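Local coordinates for protein esterase (uncultured bacterium pCosCE1, PDB 7ATL) that hydrolyses carboxylic esters and shows promiscuous acyltransferase activity, as a family VIII carboxylesterase whose sequence belongs to the beta-lactamase family, at residues Tyr70-Ala75 and Leu173-Leu178; His113-Thr118 and Phe315-Ala320; Gln276-Leu281 and Trp347-Gln352; Arg298-Gly303 and Val321-Gln326. All blocks are in the same frame, centred on the assembly; numbering follows the deposited sequence.

Interaction 1 (Tyr70-Ala75 and Leu173-Leu178); sequences YITLAA and LAIDVL
Leu173 sits at the N-cap of helix 174-186, its carbonyl O taking the amide N of Val177 at 3.2 Å. Ala174, next along, turns to helix 111-116 and rests on Leu114. Ile175 is the first residue to meet helix 67-80. Its CG2, anti to the backbone N, lies 4.0 Å from Ile71 CB, while its longer branch, set beside the N (chi1 -56°), carries CD1 to 4.0 Å from Thr72 OG1. That hydroxyl is bonded to Lys68 O one turn back, so toward Ile175 CD1 it makes only van der Waals contact. One turn on, Leu178 holds CG anti to its backbone N (chi1 -177°) and reaches across to helix 67-80. Both its methyls close on Ala75, CD2 being 3.9 Å from Ala75 CB, and CD2 also lies 4.2 Å from Ile71 O. The local helix axes approach to 10.1 Å at 43°, and every touching residue is buried. Ser65 and Lys68 fit the SxxK pattern of beta-lactamase-fold serine hydrolases, with Tyr123 probably supplying the second hydroxyl, as in (S/Y)xN; this apolar helix pair probably belongs to the helical core behind that site.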
loop_
_atom_site.group_PDB
_atom_site.type_symbol
_atom_site.label_atom_id
_atom_site.label_comp_id
_atom_site.label_asym_id
_atom_site.label_seq_id
_atom_site.Cartn_x
_atom_site.Cartn_y
_atom_site.Cartn_z
ATOM N N TYR A 70 3.139 -5.980 -0.905
ATOM C CA TYR A 70 4.158 -6.563 -1.813
ATOM C C TYR A 70 5.469 -6.817 -1.056
ATOM O O TYR A 70 5.989 -7.947 -1.126
ATOM C CB TYR A 70 4.351 -5.676 -3.044
ATOM C CG TYR A 70 3.416 -6.008 -4.183
ATOM C CD1 TYR A 70 3.359 -7.284 -4.712
ATOM C CD2 TYR A 70 2.567 -5.058 -4.719
ATOM C CE1 TYR A 70 2.512 -7.601 -5.757
ATOM C CE2 TYR A 70 1.706 -5.351 -5.758
ATOM C CZ TYR A 70 1.691 -6.626 -6.283
ATOM O OH TYR A 70 0.849 -6.926 -7.301
ATOM N N ILE A 71 6.016 -5.808 -0.370
ATOM C CA ILE A 71 7.374 -5.912 0.238
ATOM C C ILE A 71 7.247 -6.624 1.589
ATOM O O ILE A 71 8.200 -7.373 1.954
ATOM C CB ILE A 71 8.076 -4.549 0.328
ATOM C CG1 ILE A 71 8.143 -3.862 -1.034
ATOM C CG2 ILE A 71 9.462 -4.701 0.936
ATOM C CD1 ILE A 71 8.932 -4.618 -2.063
ATOM N N THR A 72 6.115 -6.453 2.277
ATOM C CA THR A 72 5.777 -7.272 3.468
ATOM C C THR A 72 5.787 -8.757 3.061
ATOM O O THR A 72 6.404 -9.562 3.787
ATOM C CB THR A 72 4.446 -6.837 4.083
ATOM O OG1 THR A 72 4.599 -5.477 4.493
ATOM C CG2 THR A 72 4.029 -7.716 5.243
ATOM N N LEU A 73 5.181 -9.109 1.923
ATOM C CA LEU A 73 5.198 -10.509 1.407
ATOM C C LEU A 73 6.641 -10.975 1.200
ATOM O O LEU A 73 6.924 -12.112 1.565
ATOM C CB LEU A 73 4.425 -10.686 0.094
ATOM C CG LEU A 73 4.509 -12.114 -0.461
ATOM C CD1 LEU A 73 4.113 -13.112 0.612
ATOM C CD2 LEU A 73 3.645 -12.308 -1.679
ATOM N N ALA A 74 7.509 -10.164 0.599
ATOM C CA ALA A 74 8.914 -10.555 0.346
ATOM C C ALA A 74 9.575 -10.936 1.681
ATOM O O ALA A 74 10.201 -12.007 1.747
ATOM C CB ALA A 74 9.638 -9.442 -0.364
ATOM N N ALA A 75 9.415 -10.099 2.705
ATOM C CA ALA A 75 9.943 -10.294 4.075
ATOM C C ALA A 75 9.384 -11.574 4.706
ATOM O O ALA A 75 10.170 -12.324 5.325
ATOM C CB ALA A 75 9.573 -9.113 4.940
ATOM N N LEU A 173 7.524 5.354 7.363
ATOM C CA LEU A 173 8.569 4.913 6.418
ATOM C C LEU A 173 9.111 3.532 6.787
ATOM O O LEU A 173 10.121 3.159 6.201
ATOM C CB LEU A 173 9.684 5.953 6.494
ATOM C CG LEU A 173 9.452 7.208 5.654
ATOM C CD1 LEU A 173 10.445 8.301 6.046
ATOM C CD2 LEU A 173 9.561 6.866 4.175
ATOM N N ALA A 174 8.474 2.787 7.686
ATOM C CA ALA A 174 9.040 1.506 8.170
ATOM C C ALA A 174 9.267 0.550 7.002
ATOM O O ALA A 174 10.228 -0.234 7.076
ATOM C CB ALA A 174 8.166 0.858 9.219
ATOM N N ILE A 175 8.394 0.552 5.999
ATOM C CA ILE A 175 8.473 -0.473 4.913
ATOM C C ILE A 175 9.604 -0.074 3.948
ATOM O O ILE A 175 10.185 -0.976 3.333
ATOM C CB ILE A 175 7.106 -0.728 4.232
ATOM C CG1 ILE A 175 6.035 -1.122 5.247
ATOM C CG2 ILE A 175 7.214 -1.801 3.157
ATOM C CD1 ILE A 175 6.424 -2.309 6.112
ATOM N N ASP A 176 9.940 1.215 3.864
ATOM C CA ASP A 176 11.118 1.688 3.096
ATOM C C ASP A 176 12.364 1.140 3.792
ATOM O O ASP A 176 13.286 0.646 3.081
ATOM C CB ASP A 176 11.154 3.214 2.942
ATOM C CG ASP A 176 10.025 3.794 2.095
ATOM O OD1 ASP A 176 8.847 3.506 2.421
ATOM O OD2 ASP A 176 10.332 4.536 1.115
ATOM N N VAL A 177 12.381 1.182 5.127
ATOM C CA VAL A 177 13.496 0.603 5.931
ATOM C C VAL A 177 13.549 -0.917 5.684
ATOM O O VAL A 177 14.652 -1.430 5.415
ATOM C CB VAL A 177 13.385 0.967 7.426
ATOM C CG1 VAL A 177 14.513 0.344 8.232
ATOM C CG2 VAL A 177 13.379 2.476 7.625
ATOM N N LEU A 178 12.396 -1.597 5.705
ATOM C CA LEU A 178 12.308 -3.064 5.522
ATOM C C LEU A 178 12.954 -3.440 4.189
ATOM O O LEU A 178 13.748 -4.403 4.150
ATOM C CB LEU A 178 10.842 -3.495 5.589
ATOM C CG LEU A 178 10.595 -5.005 5.497
ATOM C CD1 LEU A 178 11.300 -5.779 6.606
ATOM C CD2 LEU A 178 9.107 -5.272 5.519
#

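Interaction 2 (His113-Thr118 and Phe315-Ala320); sequences HLLSHT and FGFGGA
The hairpin turn joining antiparallel strands 313-315 and 320-322 lies against the C-terminal end of helix 111-116. Ser116 makes the direct bond: OG, anti to its carbonyl carbon, donates to Gly316 O at 2.7 Å, approaching from above the carbonyl plane. Ser116 OG also sits at the edge of the Phe317 ring, in its plane, 3.3 Å from Phe317 CD1. Leu115 CD1 makes a CH-pi contact over one face of the Phe317 ring, 3.9 Å from its centroid and almost on the normal, while Leu115 CB lies 3.5 Å from Phe317 CD1. The helix finishes in a Schellman motif, with His117 at positive phi (63°) and turned toward the hairpin. His117 points its edge at the Phe315 face in an offset edge-to-face pair (planes at 80°), CD2 lying 3.8 Å from Phe315 CE2. Ser172 OG holds His117 ND1, which should help fix the ring's rotation, and the imidazole also touches Lys68 of the probable SxxK motif. Within the turn, Gly319 O accepts from Gly316 N and lies over the centre of the Phe315 ring. A water bonded at 2.6 Å to Leu115 O bridges weakly to Gly318 N, whose residue adopts backbone angles that call for glycine.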
loop_
_atom_site.group_PDB
_atom_site.type_symbol
_atom_site.label_atom_id
_atom_site.label_comp_id
_atom_site.label_asym_id
_atom_site.label_seq_id
_atom_site.Cartn_x
_atom_site.Cartn_y
_atom_site.Cartn_z
ATOM N N HIS A 113 8.287 -4.779 14.381
ATOM C CA HIS A 113 7.905 -3.368 14.581
ATOM C C HIS A 113 7.830 -2.722 13.194
ATOM O O HIS A 113 6.856 -1.968 12.936
ATOM C CB HIS A 113 8.856 -2.636 15.546
ATOM C CG HIS A 113 9.016 -3.230 16.906
ATOM N ND1 HIS A 113 10.255 -3.263 17.555
ATOM C CD2 HIS A 113 8.129 -3.782 17.767
ATOM C CE1 HIS A 113 10.120 -3.805 18.750
ATOM N NE2 HIS A 113 8.833 -4.133 18.906
ATOM N N LEU A 114 8.804 -2.970 12.319
ATOM C CA LEU A 114 8.714 -2.429 10.932
ATOM C C LEU A 114 7.394 -2.888 10.270
ATOM O O LEU A 114 6.713 -2.054 9.664
ATOM C CB LEU A 114 9.925 -2.847 10.092
ATOM C CG LEU A 114 11.275 -2.258 10.488
ATOM C CD1 LEU A 114 12.346 -2.653 9.484
ATOM C CD2 LEU A 114 11.197 -0.746 10.610
ATOM N N LEU A 115 7.036 -4.167 10.386
ATOM C CA LEU A 115 5.892 -4.776 9.660
ATOM C C LEU A 115 4.554 -4.167 10.106
ATOM O O LEU A 115 3.607 -4.191 9.295
ATOM C CB LEU A 115 5.906 -6.284 9.908
ATOM C CG LEU A 115 7.092 -7.024 9.304
ATOM C CD1 LEU A 115 7.097 -8.479 9.733
ATOM C CD2 LEU A 115 7.068 -6.928 7.790
ATOM N N SER A 116 4.458 -3.675 11.343
ATOM C CA SER A 116 3.192 -3.229 11.974
ATOM C C SER A 116 3.260 -1.735 12.277
ATOM O O SER A 116 2.314 -1.215 12.895
ATOM C CB SER A 116 2.882 -4.049 13.214
ATOM O OG SER A 116 2.650 -5.413 12.875
ATOM N N HIS A 117 4.329 -1.058 11.855
ATOM C CA HIS A 117 4.466 0.421 11.971
ATOM C C HIS A 117 4.467 0.840 13.447
ATOM O O HIS A 117 3.819 1.839 13.764
ATOM C CB HIS A 117 3.347 1.130 11.181
ATOM C CG HIS A 117 3.451 0.967 9.704
ATOM N ND1 HIS A 117 4.328 1.710 8.951
ATOM C CD2 HIS A 117 2.807 0.146 8.844
ATOM C CE1 HIS A 117 4.219 1.353 7.683
ATOM N NE2 HIS A 117 3.299 0.389 7.593
ATOM N N THR A 118 5.179 0.111 14.301
ATOM C CA THR A 118 5.315 0.396 15.749
ATOM C C THR A 118 6.777 0.740 16.043
ATOM O O THR A 118 7.132 0.805 17.231
ATOM C CB THR A 118 4.853 -0.805 16.595
ATOM O OG1 THR A 118 5.713 -1.916 16.321
ATOM C CG2 THR A 118 3.427 -1.233 16.327
ATOM N N PHE A 315 -3.883 -3.688 13.363
ATOM C CA PHE A 315 -2.913 -3.848 12.262
ATOM C C PHE A 315 -2.141 -5.152 12.434
ATOM O O PHE A 315 -1.790 -5.544 13.582
ATOM C CB PHE A 315 -1.948 -2.669 12.215
ATOM C CG PHE A 315 -1.412 -2.397 10.838
ATOM C CD1 PHE A 315 -2.109 -1.605 9.953
ATOM C CD2 PHE A 315 -0.209 -2.938 10.428
ATOM C CE1 PHE A 315 -1.608 -1.357 8.687
ATOM C CE2 PHE A 315 0.299 -2.669 9.168
ATOM C CZ PHE A 315 -0.414 -1.903 8.289
ATOM N N GLY A 316 -1.881 -5.793 11.302
ATOM C CA GLY A 316 -1.174 -7.074 11.211
ATOM C C GLY A 316 0.168 -6.863 10.567
ATOM O O GLY A 316 0.855 -5.901 10.980
ATOM N N PHE A 317 0.531 -7.757 9.643
ATOM C CA PHE A 317 1.667 -7.626 8.714
ATOM C C PHE A 317 1.093 -7.509 7.306
ATOM O O PHE A 317 0.577 -8.539 6.797
ATOM C CB PHE A 317 2.599 -8.827 8.814
ATOM C CG PHE A 317 3.146 -9.149 10.182
ATOM C CD1 PHE A 317 3.284 -8.175 11.160
ATOM C CD2 PHE A 317 3.569 -10.440 10.475
ATOM C CE1 PHE A 317 3.798 -8.486 12.411
ATOM C CE2 PHE A 317 4.101 -10.744 11.715
ATOM C CZ PHE A 317 4.216 -9.764 12.682
ATOM N N GLY A 318 1.127 -6.298 6.730
ATOM C CA GLY A 318 0.692 -6.020 5.346
ATOM C C GLY A 318 -0.559 -5.154 5.245
ATOM O O GLY A 318 -0.786 -4.595 4.173
ATOM N N GLY A 319 -1.351 -5.034 6.310
ATOM C CA GLY A 319 -2.497 -4.102 6.335
ATOM C C GLY A 319 -3.236 -4.140 7.657
ATOM O O GLY A 319 -2.727 -4.748 8.582
ATOM N N ALA A 320 -4.394 -3.490 7.714
ATOM C CA ALA A 320 -5.238 -3.351 8.920
ATOM C C ALA A 320 -6.083 -4.622 9.087
ATOM O O ALA A 320 -6.507 -5.215 8.057
ATOM C CB ALA A 320 -6.121 -2.125 8.818
HETATM O O HOH W 1 3.387 -4.200 6.750
#

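Interaction 3 (Gln276-Leu281 and Trp347-Gln352); sequences QLVETL and WFYDPQ
Gln276 O is gripped twice by one residue: Thr280 OG1 donates to it at 2.7 Å from above the carbonyl plane, and Thr280 N at 3.1 Å closes the helical turn. This bonding faces away from the strand; the side chains that meet strand 345-350 are apolar, joined by the backbone carbonyls of Val278 and Leu281. Val278, with CG1 anti to its backbone N, straddles two strand residues that point to the same side. Its CG2 lies 3.7 Å from Trp347 CE3, on the six-membered part of the indole, and its CG1 lies 3.8 Å from Tyr349 CB. Both aromatic side chains start in the crowded position between backbone N and carbonyl carbon (chi1 65° and 71°). One turn on, Leu281 CB comes to 3.6 Å from Tyr349 CE2. Arg298 NH1 holds the phenol oxygen of Tyr349, so this ring is fixed at its far end too. Phe348, between the two, points to the other side of the sheet. The local axes run at 32° and 8.4 Å apart, a helix laid roughly along a strand, as in beta-lactamase folds, where helices pack on a central antiparallel sheet.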
loop_
_atom_site.group_PDB
_atom_site.type_symbol
_atom_site.label_atom_id
_atom_site.label_comp_id
_atom_site.label_asym_id
_atom_site.label_seq_id
_atom_site.Cartn_x
_atom_site.Cartn_y
_atom_site.Cartn_z
ATOM N N GLN A 276 -3.529 -11.380 -7.323
ATOM C CA GLN A 276 -2.627 -12.535 -7.061
ATOM C C GLN A 276 -2.056 -12.355 -5.659
ATOM O O GLN A 276 -2.097 -13.312 -4.870
ATOM C CB GLN A 276 -1.457 -12.606 -8.048
ATOM C CG GLN A 276 -1.771 -13.284 -9.377
ATOM C CD GLN A 276 -2.431 -14.616 -9.110
ATOM O OE1 GLN A 276 -1.863 -15.513 -8.465
ATOM N NE2 GLN A 276 -3.676 -14.724 -9.547
ATOM N N LEU A 277 -1.544 -11.158 -5.368
ATOM C CA LEU A 277 -0.948 -10.836 -4.049
ATOM C C LEU A 277 -1.990 -11.047 -2.929
ATOM O O LEU A 277 -1.659 -11.664 -1.901
ATOM C CB LEU A 277 -0.449 -9.390 -4.081
ATOM C CG LEU A 277 -0.163 -8.785 -2.711
ATOM C CD1 LEU A 277 0.977 -9.556 -2.045
ATOM C CD2 LEU A 277 0.158 -7.296 -2.821
ATOM N N VAL A 278 -3.200 -10.515 -3.085
ATOM C CA VAL A 278 -4.222 -10.535 -2.004
ATOM C C VAL A 278 -4.721 -11.978 -1.790
ATOM O O VAL A 278 -4.852 -12.382 -0.602
ATOM C CB VAL A 278 -5.358 -9.544 -2.296
ATOM C CG1 VAL A 278 -6.468 -9.637 -1.264
ATOM C CG2 VAL A 278 -4.842 -8.112 -2.390
ATOM N N GLU A 279 -4.979 -12.744 -2.856
ATOM C CA GLU A 279 -5.361 -14.181 -2.754
ATOM C C GLU A 279 -4.273 -14.933 -1.973
ATOM O O GLU A 279 -4.615 -15.637 -1.002
ATOM C CB GLU A 279 -5.583 -14.801 -4.135
ATOM C CG GLU A 279 -7.025 -14.716 -4.586
ATOM C CD GLU A 279 -7.957 -15.499 -3.685
ATOM O OE1 GLU A 279 -7.837 -16.760 -3.694
ATOM O OE2 GLU A 279 -8.755 -14.849 -2.949
ATOM N N THR A 280 -3.005 -14.733 -2.326
ATOM C CA THR A 280 -1.829 -15.334 -1.643
ATOM C C THR A 280 -1.841 -15.017 -0.138
ATOM O O THR A 280 -1.619 -15.931 0.675
ATOM C CB THR A 280 -0.537 -14.848 -2.299
ATOM O OG1 THR A 280 -0.614 -15.168 -3.689
ATOM C CG2 THR A 280 0.692 -15.482 -1.688
ATOM N N LEU A 281 -2.099 -13.767 0.222
ATOM C CA LEU A 281 -2.190 -13.329 1.630
ATOM C C LEU A 281 -3.395 -13.996 2.290
ATOM O O LEU A 281 -3.306 -14.262 3.483
ATOM C CB LEU A 281 -2.295 -11.797 1.681
ATOM C CG LEU A 281 -1.057 -11.026 1.208
ATOM C CD1 LEU A 281 -1.135 -9.579 1.652
ATOM C CD2 LEU A 281 0.249 -11.646 1.710
ATOM N N TRP A 347 -7.960 -2.281 -1.161
ATOM C CA TRP A 347 -7.963 -3.748 -1.343
ATOM C C TRP A 347 -8.269 -4.401 0.006
ATOM O O TRP A 347 -8.021 -3.782 1.049
ATOM C CB TRP A 347 -6.640 -4.239 -1.945
ATOM C CG TRP A 347 -5.468 -4.017 -1.041
ATOM C CD1 TRP A 347 -4.609 -2.963 -1.078
ATOM C CD2 TRP A 347 -5.051 -4.849 0.062
ATOM N NE1 TRP A 347 -3.672 -3.095 -0.095
ATOM C CE2 TRP A 347 -3.922 -4.229 0.636
ATOM C CE3 TRP A 347 -5.504 -6.051 0.618
ATOM C CZ2 TRP A 347 -3.250 -4.764 1.745
ATOM C CZ3 TRP A 347 -4.832 -6.582 1.701
ATOM C CH2 TRP A 347 -3.718 -5.950 2.254
ATOM N N PHE A 348 -8.845 -5.594 -0.029
ATOM C CA PHE A 348 -9.119 -6.393 1.186
ATOM C C PHE A 348 -9.401 -7.820 0.747
ATOM O O PHE A 348 -9.854 -8.027 -0.389
ATOM C CB PHE A 348 -10.258 -5.794 2.025
ATOM C CG PHE A 348 -11.635 -5.776 1.398
ATOM C CD1 PHE A 348 -12.461 -6.892 1.448
ATOM C CD2 PHE A 348 -12.128 -4.626 0.792
ATOM C CE1 PHE A 348 -13.735 -6.859 0.897
ATOM C CE2 PHE A 348 -13.402 -4.598 0.242
ATOM C CZ PHE A 348 -14.201 -5.712 0.291
ATOM N N TYR A 349 -9.097 -8.759 1.628
ATOM C CA TYR A 349 -9.676 -10.117 1.615
ATOM C C TYR A 349 -10.441 -10.253 2.918
ATOM O O TYR A 349 -9.947 -9.730 3.921
ATOM C CB TYR A 349 -8.606 -11.188 1.410
ATOM C CG TYR A 349 -7.675 -11.409 2.565
ATOM C CD1 TYR A 349 -8.133 -11.964 3.735
ATOM C CD2 TYR A 349 -6.319 -11.158 2.455
ATOM C CE1 TYR A 349 -7.276 -12.233 4.792
ATOM C CE2 TYR A 349 -5.441 -11.432 3.493
ATOM C CZ TYR A 349 -5.928 -11.964 4.670
ATOM O OH TYR A 349 -5.120 -12.225 5.729
ATOM N N ASP A 350 -11.625 -10.854 2.844
ATOM C CA ASP A 350 -12.423 -11.330 3.997
ATOM C C ASP A 350 -12.212 -12.849 4.094
ATOM O O ASP A 350 -12.680 -13.604 3.228
ATOM C CB ASP A 350 -13.866 -10.858 3.793
ATOM C CG ASP A 350 -14.824 -11.352 4.853
ATOM O OD1 ASP A 350 -14.553 -12.438 5.412
ATOM O OD2 ASP A 350 -15.835 -10.653 5.097
ATOM N N PRO A 351 -11.477 -13.358 5.121
ATOM C CA PRO A 351 -11.174 -14.793 5.219
ATOM C C PRO A 351 -12.434 -15.642 5.427
ATOM O O PRO A 351 -12.447 -16.713 4.890
ATOM C CB PRO A 351 -10.239 -14.906 6.423
ATOM C CG PRO A 351 -10.605 -13.707 7.269
ATOM C CD PRO A 351 -10.931 -12.612 6.269
ATOM N N GLN A 352 -13.453 -15.116 6.126
ATOM C CA GLN A 352 -14.710 -15.860 6.402
ATOM C C GLN A 352 -15.513 -15.998 5.088
ATOM O O GLN A 352 -16.060 -17.102 4.860
ATOM C CB GLN A 352 -15.451 -15.231 7.596
ATOM C CG GLN A 352 -14.971 -15.732 8.968
ATOM C CD GLN A 352 -15.180 -14.785 10.138
ATOM O OE1 GLN A 352 -16.183 -14.085 10.249
ATOM N NE2 GLN A 352 -14.228 -14.766 11.052
#

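Interaction 4 (Arg298-Gly303 and Val321-Gln326); sequences RQAHVG and VLEDAQ
At the surface edge of the antiparallel sheet, the loop after helix 291-297 folds over strand 320-322 where that strand runs out toward helix 325-328. The loop turns sharply at Ala300, the centre of an inverse gamma turn in which His301 N reaches Gln299 O at 3.0 Å in a weak bond. Val302 then pairs with Phe315 of the outermost strand, and His301 and Val302 together face that residue as a classic beta bulge. The loop presents two carbonyls, of Arg298 and Gln299, and the Ala300 methyl to the strand. Val321, with CG1 anti to its backbone N (chi1 169°), sets both methyls against Arg298 O, CG1 at 3.2 Å and CG2 at 3.3 Å, a tight fit for methyl against oxygen. Its CG2 also lies 3.5 Å from Gln299 O. Ala300 CB meets Val321 CG1 loosely at 4.3 Å, but is itself overlaid by Glu323. The Glu323 chain bends at chi2 (-137°) and brings its carboxylate onto this methyl, CD being 3.4 Å from Ala300 CB. Its OE2 continues to 3.7 Å from Gly303 CA and accepts the amide of Ser304, just beyond the loop. Arg298 sends its guanidinium the other way, NH1 bonding Tyr349 OH and Arg282 O. No hydrogen bond joins the two segments directly. They are therefore held by close van der Waals contact around Val321 and, on the solvent side, where Glu323 is exposed, by a carboxylate whose one oxygen is fixed by a backbone amide, an arrangement that probably favours its ionised form.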
loop_
_atom_site.group_PDB
_atom_site.type_symbol
_atom_site.label_atom_id
_atom_site.label_comp_id
_atom_site.label_asym_id
_atom_site.label_seq_id
_atom_site.Cartn_x
_atom_site.Cartn_y
_atom_site.Cartn_z
ATOM N N ARG A 298 -2.482 -11.752 9.577
ATOM C CA ARG A 298 -3.810 -11.119 9.833
ATOM C C ARG A 298 -4.191 -11.227 11.319
ATOM O O ARG A 298 -5.329 -10.873 11.697
ATOM C CB ARG A 298 -4.881 -11.731 8.916
ATOM C CG ARG A 298 -5.115 -13.232 9.084
ATOM C CD ARG A 298 -6.518 -13.658 8.682
ATOM N NE ARG A 298 -6.598 -15.085 8.414
ATOM C CZ ARG A 298 -6.185 -15.664 7.295
ATOM N NH1 ARG A 298 -5.651 -14.954 6.313
ATOM N NH2 ARG A 298 -6.282 -16.971 7.168
ATOM N N GLN A 299 -3.276 -11.660 12.170
ATOM C CA GLN A 299 -3.440 -11.412 13.622
ATOM C C GLN A 299 -3.386 -9.903 13.893
ATOM O O GLN A 299 -2.698 -9.162 13.147
ATOM C CB GLN A 299 -2.371 -12.142 14.421
ATOM C CG GLN A 299 -2.600 -13.642 14.490
ATOM C CD GLN A 299 -1.398 -14.309 15.109
ATOM O OE1 GLN A 299 -1.098 -15.467 14.813
ATOM N NE2 GLN A 299 -0.683 -13.566 15.955
ATOM N N ALA A 300 -4.069 -9.470 14.945
ATOM C CA ALA A 300 -4.024 -8.085 15.460
ATOM C C ALA A 300 -2.748 -7.870 16.300
ATOM O O ALA A 300 -2.882 -7.630 17.510
ATOM C CB ALA A 300 -5.274 -7.810 16.259
ATOM N N HIS A 301 -1.562 -7.920 15.666
ATOM C CA HIS A 301 -0.238 -7.583 16.267
ATOM C C HIS A 301 -0.345 -6.207 16.916
ATOM O O HIS A 301 0.250 -6.034 17.952
ATOM C CB HIS A 301 0.902 -7.622 15.244
ATOM C CG HIS A 301 1.160 -8.985 14.698
ATOM N ND1 HIS A 301 1.893 -9.922 15.391
ATOM C CD2 HIS A 301 0.763 -9.574 13.546
ATOM C CE1 HIS A 301 1.940 -11.027 14.679
ATOM N NE2 HIS A 301 1.258 -10.837 13.545
ATOM N N VAL A 302 -1.123 -5.308 16.313
ATOM C CA VAL A 302 -1.579 -4.028 16.907
ATOM C C VAL A 302 -3.083 -4.156 17.128
ATOM O O VAL A 302 -3.763 -4.498 16.168
ATOM C CB VAL A 302 -1.242 -2.835 15.998
ATOM C CG1 VAL A 302 -2.055 -1.607 16.370
ATOM C CG2 VAL A 302 0.244 -2.534 16.024
ATOM N N GLY A 303 -3.561 -3.885 18.349
ATOM C CA GLY A 303 -4.984 -3.997 18.731
ATOM C C GLY A 303 -5.823 -2.919 18.076
ATOM O O GLY A 303 -5.235 -1.939 17.613
ATOM N N VAL A 321 -6.305 -5.011 10.345
ATOM C CA VAL A 321 -7.043 -6.233 10.733
ATOM C C VAL A 321 -8.333 -5.775 11.385
ATOM O O VAL A 321 -8.239 -4.989 12.327
ATOM C CB VAL A 321 -6.222 -7.091 11.703
ATOM C CG1 VAL A 321 -7.072 -8.205 12.329
ATOM C CG2 VAL A 321 -4.978 -7.642 11.025
ATOM N N LEU A 322 -9.467 -6.274 10.909
ATOM C CA LEU A 322 -10.793 -5.982 11.496
ATOM C C LEU A 322 -10.960 -6.880 12.716
ATOM O O LEU A 322 -10.916 -8.107 12.552
ATOM C CB LEU A 322 -11.855 -6.264 10.436
ATOM C CG LEU A 322 -13.281 -5.918 10.832
ATOM C CD1 LEU A 322 -13.367 -4.461 11.239
ATOM C CD2 LEU A 322 -14.244 -6.211 9.690
ATOM N N GLU A 323 -11.057 -6.300 13.905
ATOM C CA GLU A 323 -11.341 -7.045 15.164
ATOM C C GLU A 323 -12.848 -6.972 15.485
ATOM O O GLU A 323 -13.349 -7.937 16.042
ATOM C CB GLU A 323 -10.511 -6.483 16.320
ATOM C CG GLU A 323 -9.014 -6.753 16.237
ATOM C CD GLU A 323 -8.395 -7.174 17.565
ATOM O OE1 GLU A 323 -8.436 -8.374 17.838
ATOM O OE2 GLU A 323 -7.891 -6.309 18.331
ATOM N N ASP A 324 -13.538 -5.876 15.136
ATOM C CA ASP A 324 -14.942 -5.624 15.532
ATOM C C ASP A 324 -15.726 -5.003 14.374
ATOM O O ASP A 324 -15.886 -3.763 14.366
ATOM C CB ASP A 324 -14.984 -4.734 16.767
ATOM C CG ASP A 324 -16.360 -4.602 17.397
ATOM O OD1 ASP A 324 -17.374 -4.782 16.689
ATOM O OD2 ASP A 324 -16.407 -4.300 18.591
ATOM N N ALA A 325 -16.276 -5.845 13.492
ATOM C CA ALA A 325 -17.054 -5.435 12.294
ATOM C C ALA A 325 -18.222 -4.497 12.653
ATOM O O ALA A 325 -18.509 -3.568 11.847
ATOM C CB ALA A 325 -17.535 -6.657 11.557
ATOM N N GLN A 326 -18.880 -4.720 13.794
ATOM C CA GLN A 326 -20.028 -3.909 14.286
ATOM C C GLN A 326 -19.593 -2.464 14.575
ATOM O O GLN A 326 -20.191 -1.506 14.026
ATOM C CB GLN A 326 -20.563 -4.507 15.582
ATOM C CG GLN A 326 -20.956 -5.970 15.465
ATOM C CD GLN A 326 -21.921 -6.334 16.567
ATOM O OE1 GLN A 326 -21.798 -7.372 17.220
ATOM N NE2 GLN A 326 -22.885 -5.451 16.789
#

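How the interactions relate
Interactions 1, 2 and 3 are buried; interaction 4 lies at the surface. Helix pair 1 and helix end 2 share an interior, where Leu178 CD2 meets Leu115 CD2 at 3.5 Å and Thr72 reaches the Gly318 turn. Interaction 3 joins the same core through Leu277, which packs on Tyr70 and Leu73. The chemistry shifts with place: 1 is almost wholly aliphatic, 3 sets aliphatic groups on aromatic rings, 2 adds a hydroxyl bond, a water and ring pairs, and 4 sets methyls against carbonyls and a carboxylate. Interactions 3 and 4 both reach the same antiparallel sheet, while 2 and 4 share the hairpin of strands 313-315 and 320-322, where Val302 N probably bonds Phe315 O.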